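Local atomic coordinates of vinylacetyl-CoA Delta-isomerase (Nitrosopumilus maritimus SCM1, PDB entry 6VJR), a protein that binds FAD and an iron-sulfur cluster and probably works as an oxygen-tolerant 4-hydroxybutyryl-CoA dehydratase with vinylacetyl-CoA isomerase activity. Residues 361-366 / 452-457; 6-11 / 44-49; 428-431 / 435-438; 169-174 / 179-184. All coordinates share one frame; numbering follows the deposited sequence.

Interaction 1: 361-366 / 452-457; sequences LAQVCK and QAQRIQ
Gln-363 NE2 and Gln-457 NE2 both donate to one acceptor, Asp-359 OD1. Gln-363 bends at chi2 (-52°), and this turns its amide across the aliphatic part of Gln-457. Its NE2 lies 3.4 Å from Gln-457 CG, and the two amide planes are steeply inclined. Its oxygen points the other way along the partner helix. Gln-363 OE1 lies 3.4 Å from Gln-454 CG, and those two amides are turned by only 25°. Contact here is amide against methylene, with no direct hydrogen bond between the segments. Lys-366 crosses the Gln-454 side chain at about a right angle, its CG nearest Gln-454 CD and its CE nearest Gln-454 NE2. Lys-366 has two conformers, so the exact closeness of this crossing is doubtful.

The polar ends are satisfied elsewhere. Gln-363 OE1 bonds to Arg-290, Gln-457 OE1 to Arg-460 and Gln-454 OE1 to His-367, while Lys-366 NZ reaches the carbonyls of Ser-444 and Gly-447. The Lys-366 side chain is about 4 Å from that of Tyr-293, a ligand of the iron. The axes of the segments approach to 9.5 Å at 153°. This is a near-antiparallel helix pair with three glutamines and a lysine at its interface, in the helical C-terminal part beside the iron and FAD sites.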
# COMPACT_ATOMS: atom_id res chain seq x y z
N LEU A 361 -0.25 18.32 12.17
CA LEU A 361 -1.17 18.00 11.09
C LEU A 361 -0.67 18.47 9.72
O LEU A 361 -1.00 17.84 8.71
CB LEU A 361 -2.55 18.52 11.41
CG LEU A 361 -3.20 17.92 12.65
CD1 LEU A 361 -4.47 18.63 13.01
CD2 LEU A 361 -3.50 16.46 12.35
N ALA A 362 0.13 19.55 9.68
CA ALA A 362 0.81 19.94 8.45
C ALA A 362 1.74 18.81 7.99
O ALA A 362 1.86 18.58 6.80
CB ALA A 362 1.56 21.22 8.61
N GLN A 363 2.47 18.18 8.91
CA GLN A 363 3.39 17.10 8.52
C GLN A 363 2.61 15.99 7.86
O GLN A 363 3.06 15.38 6.88
CB GLN A 363 4.17 16.56 9.71
CG GLN A 363 4.88 17.59 10.55
CD GLN A 363 5.74 18.51 9.74
OE1 GLN A 363 6.46 18.07 8.81
NE2 GLN A 363 5.70 19.78 10.12
N VAL A 364 1.46 15.67 8.44
CA VAL A 364 0.61 14.61 7.91
C VAL A 364 0.08 14.94 6.52
O VAL A 364 0.03 14.11 5.64
CB VAL A 364 -0.51 14.37 8.95
CG1 VAL A 364 -1.55 13.44 8.35
CG2 VAL A 364 0.03 13.86 10.28
N CYS A 365 -0.35 16.19 6.30
CA CYS A 365 -0.79 16.64 5.00
C CYS A 365 0.32 16.40 3.97
O CYS A 365 0.17 15.70 2.97
CB CYS A 365 -1.20 18.10 5.04
SG CYS A 365 -1.71 18.75 3.43
N LYS A 366 1.48 16.97 4.22
CA LYS A 366 2.59 16.88 3.27
C LYS A 366 3.05 15.43 3.10
O LYS A 366 3.37 15.02 1.99
CB LYS A 366 3.71 17.78 3.76
CG LYS A 366 5.05 17.38 3.22
CD LYS A 366 5.26 17.71 1.75
CE LYS A 366 6.65 17.36 1.43
NZ LYS A 366 7.02 17.48 0.04
N GLN A 452 11.72 12.53 4.45
CA GLN A 452 12.38 12.25 5.71
C GLN A 452 12.27 13.44 6.66
O GLN A 452 12.21 13.25 7.87
CB GLN A 452 13.83 11.82 5.52
CG GLN A 452 14.50 11.32 6.79
CD GLN A 452 13.95 10.01 7.33
OE1 GLN A 452 13.03 9.34 6.81
NE2 GLN A 452 14.45 9.70 8.49
N ALA A 453 12.20 14.65 6.09
CA ALA A 453 12.11 15.85 6.92
C ALA A 453 10.80 15.87 7.70
O ALA A 453 10.79 16.25 8.87
CB ALA A 453 12.20 17.11 6.08
N GLN A 454 9.70 15.42 7.07
CA GLN A 454 8.44 15.29 7.78
C GLN A 454 8.50 14.26 8.88
O GLN A 454 7.93 14.45 9.96
CB GLN A 454 7.17 14.99 6.98
CG GLN A 454 6.79 16.07 6.02
CD GLN A 454 7.41 15.73 4.70
OE1 GLN A 454 7.07 14.75 3.99
NE2 GLN A 454 8.29 16.64 4.36
N ARG A 455 9.14 13.11 8.60
CA ARG A 455 9.24 12.05 9.59
C ARG A 455 9.98 12.52 10.83
O ARG A 455 9.55 12.23 11.95
CB ARG A 455 9.82 10.80 8.94
CG ARG A 455 8.97 10.30 7.77
CD ARG A 455 9.45 8.94 7.25
NE ARG A 455 8.97 7.83 8.06
CZ ARG A 455 7.77 7.24 7.98
NH1 ARG A 455 6.84 7.73 7.18
NH2 ARG A 455 7.54 6.17 8.73
N ILE A 456 11.06 13.28 10.65
CA ILE A 456 11.79 13.80 11.79
C ILE A 456 10.92 14.78 12.59
O ILE A 456 10.91 14.74 13.82
CB ILE A 456 13.11 14.43 11.33
CG1 ILE A 456 14.05 13.38 10.74
CG2 ILE A 456 13.77 15.21 12.46
CD1 ILE A 456 15.21 13.96 9.97
N GLN A 457 10.10 15.59 11.90
CA GLN A 457 9.27 16.55 12.62
C GLN A 457 8.09 15.86 13.32
O GLN A 457 7.68 16.28 14.41
CB GLN A 457 8.77 17.62 11.67
CG GLN A 457 8.08 18.79 12.33
CD GLN A 457 8.96 19.69 13.17
OE1 GLN A 457 10.20 19.50 13.34
NE2 GLN A 457 8.26 20.68 13.72

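Interaction 2: 6-11 / 44-49; sequences DDYIES and ETYDLA
Tyr-8 and Tyr-46 make the direct contact where helix 5-11 packs on helix 36-51, in the N-terminal part of the chain. The rings are nearly parallel, with planes at 21°, but are slid apart and barely overlap. Their centroids are 5.1 Å apart. The CE1 corner of Tyr-46 rests against the root of the Tyr-8 ring, 3.5 Å from Tyr-8 CG. Tyr-8 CB sits over one face of the Tyr-46 ring, in a CH-pi contact 3.9 Å from the centroid. The backbone points Tyr-8 CB at Tyr-46. With CG anti to N (chi1 162°), the ring then lies alongside Tyr-46 CE1. Both hydroxyls bond to backbone carbonyls, Tyr-8 OH to Asn-192 O and Tyr-46 OH to Asn-140 O.

A second layer joins Asp-6 and Asp-47 through water. One water accepts from Asp-6 N and donates to Asp-47 OD1, at 2.8 Å from that oxygen. The other donates to Asp-6 OD1 and Asp-47 OD2. Asp-6 OD1 and Asp-47 OD2 stay 5.5 Å apart. Asp-47 OD1 also takes the backbone N of Gly-5. The contact is apolar at its buried centre and water-bridged beside it. The donating waters and the N-H of Gly-5 probably soften the repulsion between the two acids.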
# COMPACT_ATOMS: atom_id res chain seq x y z
N ASP A 6 -3.92 41.36 -16.21
CA ASP A 6 -3.32 42.10 -17.30
C ASP A 6 -2.34 43.15 -16.78
O ASP A 6 -1.30 43.36 -17.38
CB ASP A 6 -4.38 42.69 -18.20
CG ASP A 6 -5.14 41.66 -19.02
OD1 ASP A 6 -4.74 40.46 -19.04
OD2 ASP A 6 -6.14 42.07 -19.64
N ASP A 7 -2.71 43.86 -15.71
CA ASP A 7 -1.81 44.83 -15.11
C ASP A 7 -0.52 44.14 -14.65
O ASP A 7 0.59 44.65 -14.80
CB ASP A 7 -2.46 45.49 -13.91
CG ASP A 7 -3.62 46.44 -14.15
OD1 ASP A 7 -3.80 46.91 -15.28
OD2 ASP A 7 -4.36 46.66 -13.18
N TYR A 8 -0.67 42.94 -14.07
CA TYR A 8 0.47 42.18 -13.59
C TYR A 8 1.40 41.81 -14.74
O TYR A 8 2.60 42.02 -14.67
CB TYR A 8 -0.02 40.95 -12.83
CG TYR A 8 1.08 39.90 -12.69
CD1 TYR A 8 2.19 40.11 -11.85
CD2 TYR A 8 1.05 38.75 -13.43
CE1 TYR A 8 3.21 39.19 -11.75
CE2 TYR A 8 2.03 37.79 -13.29
CZ TYR A 8 3.12 38.01 -12.47
OH TYR A 8 4.06 37.03 -12.40
N ILE A 9 0.82 41.32 -15.83
CA ILE A 9 1.64 40.96 -16.99
C ILE A 9 2.42 42.18 -17.50
O ILE A 9 3.62 42.09 -17.74
CB ILE A 9 0.78 40.29 -18.05
CG1 ILE A 9 0.28 38.96 -17.51
CG2 ILE A 9 1.50 40.13 -19.39
CD1 ILE A 9 -0.77 38.30 -18.38
N GLU A 10 1.78 43.35 -17.55
CA GLU A 10 2.46 44.55 -17.98
C GLU A 10 3.60 44.93 -17.03
O GLU A 10 4.63 45.38 -17.51
CB GLU A 10 1.42 45.66 -18.06
CG GLU A 10 1.97 46.96 -18.62
CD GLU A 10 2.62 46.89 -19.99
OE1 GLU A 10 2.15 46.12 -20.87
OE2 GLU A 10 3.62 47.64 -20.16
N SER A 11 3.44 44.72 -15.72
CA SER A 11 4.46 45.04 -14.72
C SER A 11 5.74 44.20 -14.90
O SER A 11 6.80 44.58 -14.39
CB SER A 11 3.93 44.82 -13.30
OG SER A 11 4.01 43.43 -12.93
N GLU A 44 -3.69 34.69 -12.99
CA GLU A 44 -4.96 34.18 -12.50
C GLU A 44 -5.15 34.40 -10.99
O GLU A 44 -6.29 34.51 -10.52
CB GLU A 44 -5.17 32.71 -12.91
CG GLU A 44 -6.32 32.05 -12.16
CD GLU A 44 -7.74 32.54 -12.41
OE1 GLU A 44 -7.97 33.41 -13.28
OE2 GLU A 44 -8.64 32.04 -11.66
N THR A 45 -4.07 34.55 -10.22
CA THR A 45 -4.20 34.86 -8.81
C THR A 45 -4.74 36.28 -8.61
O THR A 45 -5.38 36.52 -7.61
CB THR A 45 -2.88 34.72 -8.06
OG1 THR A 45 -1.89 35.71 -8.34
CG2 THR A 45 -2.26 33.35 -8.23
N TYR A 46 -4.44 37.18 -9.54
CA TYR A 46 -5.02 38.52 -9.50
C TYR A 46 -6.45 38.47 -9.99
O TYR A 46 -7.30 39.13 -9.41
CB TYR A 46 -4.16 39.49 -10.32
CG TYR A 46 -2.78 39.85 -9.77
CD1 TYR A 46 -1.64 39.12 -10.06
CD2 TYR A 46 -2.65 40.95 -8.95
CE1 TYR A 46 -0.40 39.50 -9.56
CE2 TYR A 46 -1.42 41.37 -8.49
CZ TYR A 46 -0.28 40.64 -8.77
OH TYR A 46 0.91 41.10 -8.29
N ASP A 47 -6.71 37.77 -11.09
CA ASP A 47 -8.05 37.72 -11.66
C ASP A 47 -9.05 37.09 -10.68
O ASP A 47 -10.19 37.50 -10.59
CB ASP A 47 -8.01 37.09 -13.05
CG ASP A 47 -7.29 37.93 -14.11
OD1 ASP A 47 -7.25 39.21 -13.99
OD2 ASP A 47 -6.81 37.31 -15.10
N LEU A 48 -8.64 36.03 -9.98
CA LEU A 48 -9.54 35.41 -9.01
C LEU A 48 -9.94 36.40 -7.91
O LEU A 48 -11.10 36.41 -7.51
CB LEU A 48 -8.91 34.15 -8.45
CG LEU A 48 -9.73 33.45 -7.37
CD1 LEU A 48 -10.99 32.96 -8.05
CD2 LEU A 48 -9.01 32.32 -6.67
N ALA A 49 -9.01 37.24 -7.46
CA ALA A 49 -9.33 38.23 -6.44
C ALA A 49 -10.38 39.24 -6.93
O ALA A 49 -11.12 39.75 -6.11
CB ALA A 49 -8.06 38.90 -5.97
O HOH W 1 -6.81 40.68 -16.36
O HOH W 2 -4.85 38.08 -16.97

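Interaction 3: 428-431 / 435-438; sequences IENM and RNAV
Asn-430 has its CG swung opposite its backbone N (chi1 168°), and Asn-436 has its CG opposite its carbonyl carbon. These torsions bring the two amides together. Asn-430 ND2 donates to Asn-436 OD1 at 3.0 Å in an almost straight bond (176° at the hydrogen). The acceptor lies in the amide plane of Asn-430. On the other side of the bond, the donor is tilted from the carbonyl plane of Asn-436. The two amides stand steeply to each other, with planes 78° apart. Asn-430 ND2 also packs 3.3 Å from Asn-436 CB.

The backbone adds a second link. Asn-430 O is approached by two N-H groups, Asn-436 N at 3.0 Å and Ala-437 N at 3.1 Å, and both bonds are weak because they are strongly bent. The contact closes the short turn that joins helix 418-432 to helix 437-446. Asn-430 sits near the end of the first helix and receives N-H groups from Asn-436 and Ala-437 as the chain leaves the turn.

A water extends the link. It donates to Asn-430 OD1 and accepts from Arg-435 N, at 3.1 Å from that nitrogen. The Arg-435 side chain leads away from the turn to Gln-231 and Met-34. Ala-437 CB lies 3.4 Å from Met-431 O, a buried carbonyl with no hydrogen-bond partner in the model. Met-431 itself packs on Leu-299 and Val-302 of helix 295-314. Ala-437 touches Leu-433 of the third subunit.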
# COMPACT_ATOMS: atom_id res chain seq x y z
N ILE A 428 -3.74 14.41 -19.63
CA ILE A 428 -3.29 13.35 -18.71
C ILE A 428 -1.78 13.16 -18.82
O ILE A 428 -1.10 13.09 -17.80
CB ILE A 428 -4.08 12.05 -18.92
CG1 ILE A 428 -5.55 12.27 -18.63
CG2 ILE A 428 -3.51 10.96 -18.02
CD1 ILE A 428 -6.46 11.12 -19.02
N GLU A 429 -1.24 13.10 -20.04
CA GLU A 429 0.20 12.99 -20.23
C GLU A 429 0.94 14.15 -19.55
O GLU A 429 1.93 13.97 -18.85
CB GLU A 429 0.51 12.92 -21.72
CG GLU A 429 1.98 12.66 -22.04
CD GLU A 429 2.44 13.02 -23.47
OE1 GLU A 429 1.74 13.81 -24.15
OE2 GLU A 429 3.51 12.51 -23.93
N ASN A 430 0.43 15.36 -19.74
CA ASN A 430 1.04 16.55 -19.20
C ASN A 430 1.13 16.53 -17.67
O ASN A 430 2.10 17.00 -17.11
CB ASN A 430 0.23 17.77 -19.66
CG ASN A 430 0.55 19.08 -18.98
OD1 ASN A 430 1.58 19.72 -19.22
ND2 ASN A 430 -0.32 19.46 -18.07
N MET A 431 0.11 16.01 -17.03
CA MET A 431 0.05 15.99 -15.57
C MET A 431 0.76 14.78 -14.94
O MET A 431 1.05 14.83 -13.74
CB MET A 431 -1.39 16.05 -15.09
CG MET A 431 -2.05 17.37 -15.47
SD MET A 431 -3.70 17.58 -14.81
CE MET A 431 -3.25 17.96 -13.11
N ARG A 435 5.00 18.49 -18.36
CA ARG A 435 5.50 19.68 -17.70
C ARG A 435 4.84 19.86 -16.34
O ARG A 435 5.47 20.37 -15.40
CB ARG A 435 5.19 20.92 -18.54
CG ARG A 435 6.14 21.25 -19.67
CD ARG A 435 5.94 22.66 -20.17
NE ARG A 435 6.81 23.55 -19.40
CZ ARG A 435 7.01 24.83 -19.63
NH1 ARG A 435 7.90 25.49 -18.89
NH2 ARG A 435 6.33 25.41 -20.59
N ASN A 436 3.53 19.55 -16.26
CA ASN A 436 2.82 19.77 -15.01
C ASN A 436 3.03 18.63 -14.01
O ASN A 436 2.65 18.76 -12.85
CB ASN A 436 1.39 20.18 -15.31
CG ASN A 436 1.24 21.62 -15.78
OD1 ASN A 436 0.29 21.96 -16.49
ND2 ASN A 436 2.20 22.47 -15.46
N ALA A 437 3.62 17.51 -14.44
CA ALA A 437 4.02 16.48 -13.50
C ALA A 437 5.19 16.89 -12.62
O ALA A 437 5.35 16.30 -11.54
CB ALA A 437 4.38 15.21 -14.23
N VAL A 438 6.04 17.81 -13.12
CA VAL A 438 7.08 18.39 -12.29
C VAL A 438 6.50 18.89 -10.98
O VAL A 438 7.01 18.59 -9.92
CB VAL A 438 7.83 19.51 -13.02
CG1 VAL A 438 8.72 20.33 -12.09
CG2 VAL A 438 8.59 18.91 -14.17
O HOH W 3 3.57 18.49 -21.06

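Interaction 4: 169-174 / 179-184; sequences RIVDTD and YVSGAK
Strands 169-173 and 179-184 run antiparallel as the two arms of a beta hairpin, with short axes at 144°. Arg-169 and Ser-181 form a hydrogen-bonded pair, with Arg-169 N to Ser-181 O at 2.9 Å and Ser-181 N to Arg-169 O at 3.0 Å. Ile-170 and Val-180 form the next, non-hydrogen-bonded pair. A classic beta bulge follows, in which Val-171 and Asp-172 both face Tyr-179. Tyr-179 O takes Val-171 N at 2.9 Å and, weakly, Asp-172 N at 3.5 Å. Tyr-179 N returns a bond to Asp-172 O.

Tyr-179 has the largest buried area of any residue in the contact. Its OH donates to Asp-174 OD2 at 2.7 Å. The chi1 of Asp-174 (69°) tucks its CG between the backbone N and carbonyl carbon, and its carboxylate meets the ring at the edge. The two planes are 85° apart, and the hydroxyl comes from above the carboxylate plane. Asp-172 O also lies at the edge of the ring. Val-171 CG2 is 3.7 Å from Ser-181 OG, and Val-171 CG1 sits over the centre of the Arg-169 guanidinium. Ser-181 OG bonds to Arg-261 N, and Arg-169 NE makes a salt bridge with Asp-165. Asp-174 OD1 takes Lys-176 N. The carboxylate is therefore held at both oxygens, and its charge would probably strengthen the short bond from the phenol that ties the turn end of the hairpin, at Asp-174, back to strand 177-188.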
# COMPACT_ATOMS: atom_id res chain seq x y z
N ARG A 169 25.42 33.52 2.09
CA ARG A 169 26.06 34.15 3.24
C ARG A 169 26.33 35.64 3.02
O ARG A 169 26.40 36.14 1.90
CB ARG A 169 27.40 33.47 3.54
CG ARG A 169 28.38 33.61 2.38
CD ARG A 169 29.60 32.74 2.59
NE ARG A 169 30.57 32.81 1.48
CZ ARG A 169 31.76 33.40 1.55
NH1 ARG A 169 32.23 33.71 2.72
NH2 ARG A 169 32.53 33.54 0.49
N ILE A 170 26.51 36.33 4.14
CA ILE A 170 27.01 37.70 4.13
C ILE A 170 28.51 37.66 3.85
O ILE A 170 29.26 36.99 4.56
CB ILE A 170 26.75 38.35 5.48
CG1 ILE A 170 25.26 38.34 5.84
CG2 ILE A 170 27.32 39.76 5.54
CD1 ILE A 170 24.97 38.59 7.31
N VAL A 171 28.95 38.42 2.85
CA VAL A 171 30.37 38.51 2.51
C VAL A 171 30.97 39.87 2.88
O VAL A 171 32.20 39.97 2.93
CB VAL A 171 30.62 38.17 1.04
CG1 VAL A 171 30.29 36.72 0.73
CG2 VAL A 171 29.90 39.07 0.07
N ASP A 172 30.15 40.92 3.05
CA ASP A 172 30.67 42.20 3.49
C ASP A 172 29.51 43.02 4.04
O ASP A 172 28.36 42.67 3.84
CB ASP A 172 31.29 42.97 2.34
CG ASP A 172 32.31 44.03 2.73
OD1 ASP A 172 32.54 44.27 3.95
OD2 ASP A 172 32.89 44.60 1.81
N THR A 173 29.85 44.08 4.78
CA THR A 173 28.86 45.01 5.26
C THR A 173 29.46 46.42 5.13
O THR A 173 30.67 46.58 5.00
CB THR A 173 28.44 44.71 6.70
OG1 THR A 173 29.50 45.16 7.54
CG2 THR A 173 28.17 43.24 7.00
N ASP A 174 28.57 47.41 5.09
CA ASP A 174 28.96 48.81 5.22
C ASP A 174 27.87 49.54 6.00
O ASP A 174 26.99 48.96 6.60
CB ASP A 174 29.28 49.40 3.86
CG ASP A 174 28.10 49.58 2.91
OD1 ASP A 174 26.95 49.50 3.39
OD2 ASP A 174 28.36 49.78 1.70
N TYR A 179 26.14 42.75 1.94
CA TYR A 179 26.36 42.21 0.61
C TYR A 179 26.38 40.70 0.76
O TYR A 179 27.03 40.19 1.67
CB TYR A 179 27.70 42.69 0.03
CG TYR A 179 27.73 44.20 -0.15
CD1 TYR A 179 28.02 45.01 0.93
CD2 TYR A 179 27.46 44.81 -1.37
CE1 TYR A 179 28.08 46.40 0.81
CE2 TYR A 179 27.49 46.19 -1.50
CZ TYR A 179 27.80 46.98 -0.41
OH TYR A 179 27.80 48.33 -0.53
N VAL A 180 25.57 40.01 -0.08
CA VAL A 180 25.44 38.57 0.05
C VAL A 180 25.89 37.89 -1.23
O VAL A 180 25.74 38.44 -2.32
CB VAL A 180 24.01 38.10 0.39
CG1 VAL A 180 23.54 38.57 1.75
CG2 VAL A 180 23.00 38.46 -0.67
N SER A 181 26.44 36.68 -1.07
CA SER A 181 26.79 35.81 -2.18
C SER A 181 26.31 34.40 -1.86
O SER A 181 26.23 33.98 -0.70
CB SER A 181 28.29 35.82 -2.44
OG SER A 181 28.74 37.11 -2.84
N GLY A 182 26.02 33.65 -2.93
CA GLY A 182 25.56 32.29 -2.82
C GLY A 182 24.55 32.05 -3.93
O GLY A 182 24.64 32.63 -5.01
N ALA A 183 23.63 31.13 -3.68
CA ALA A 183 22.61 30.82 -4.67
C ALA A 183 21.40 30.24 -3.96
O ALA A 183 21.54 29.73 -2.83
CB ALA A 183 23.17 29.85 -5.65
N LYS A 184 20.27 30.26 -4.65
CA LYS A 184 19.04 29.64 -4.17
C LYS A 184 18.49 28.81 -5.33
O LYS A 184 18.38 29.31 -6.44
CB LYS A 184 18.04 30.71 -3.70
CG LYS A 184 18.48 31.46 -2.45
CD LYS A 184 18.65 30.70 -1.13
CE LYS A 184 18.83 31.59 0.05
NZ LYS A 184 19.10 30.76 1.25

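In the fold
Along the chain the order is interaction 2, then interaction 4, then interaction 1, which encloses interaction 3. Interactions 2 and 4 lie in the N-terminal 4-hydroxyphenylacetate 3-hydroxylase region, yet their centres are 33 Å apart. One pairs helices 5-11 and 36-51, and the other is a hairpin of the seven-stranded sheet. Interactions 1 and 3 lie in the helical C-terminal region of the same family, with centres 25 Å apart. They are linked in sequence, because helix 437-446 runs on to helix 451-461. No two contacts touch. Segments of interactions 1, 3 and 4 all touch the third subunit. Interaction 1 lies nearest the iron and FAD, while interaction 4 is remote from the sites.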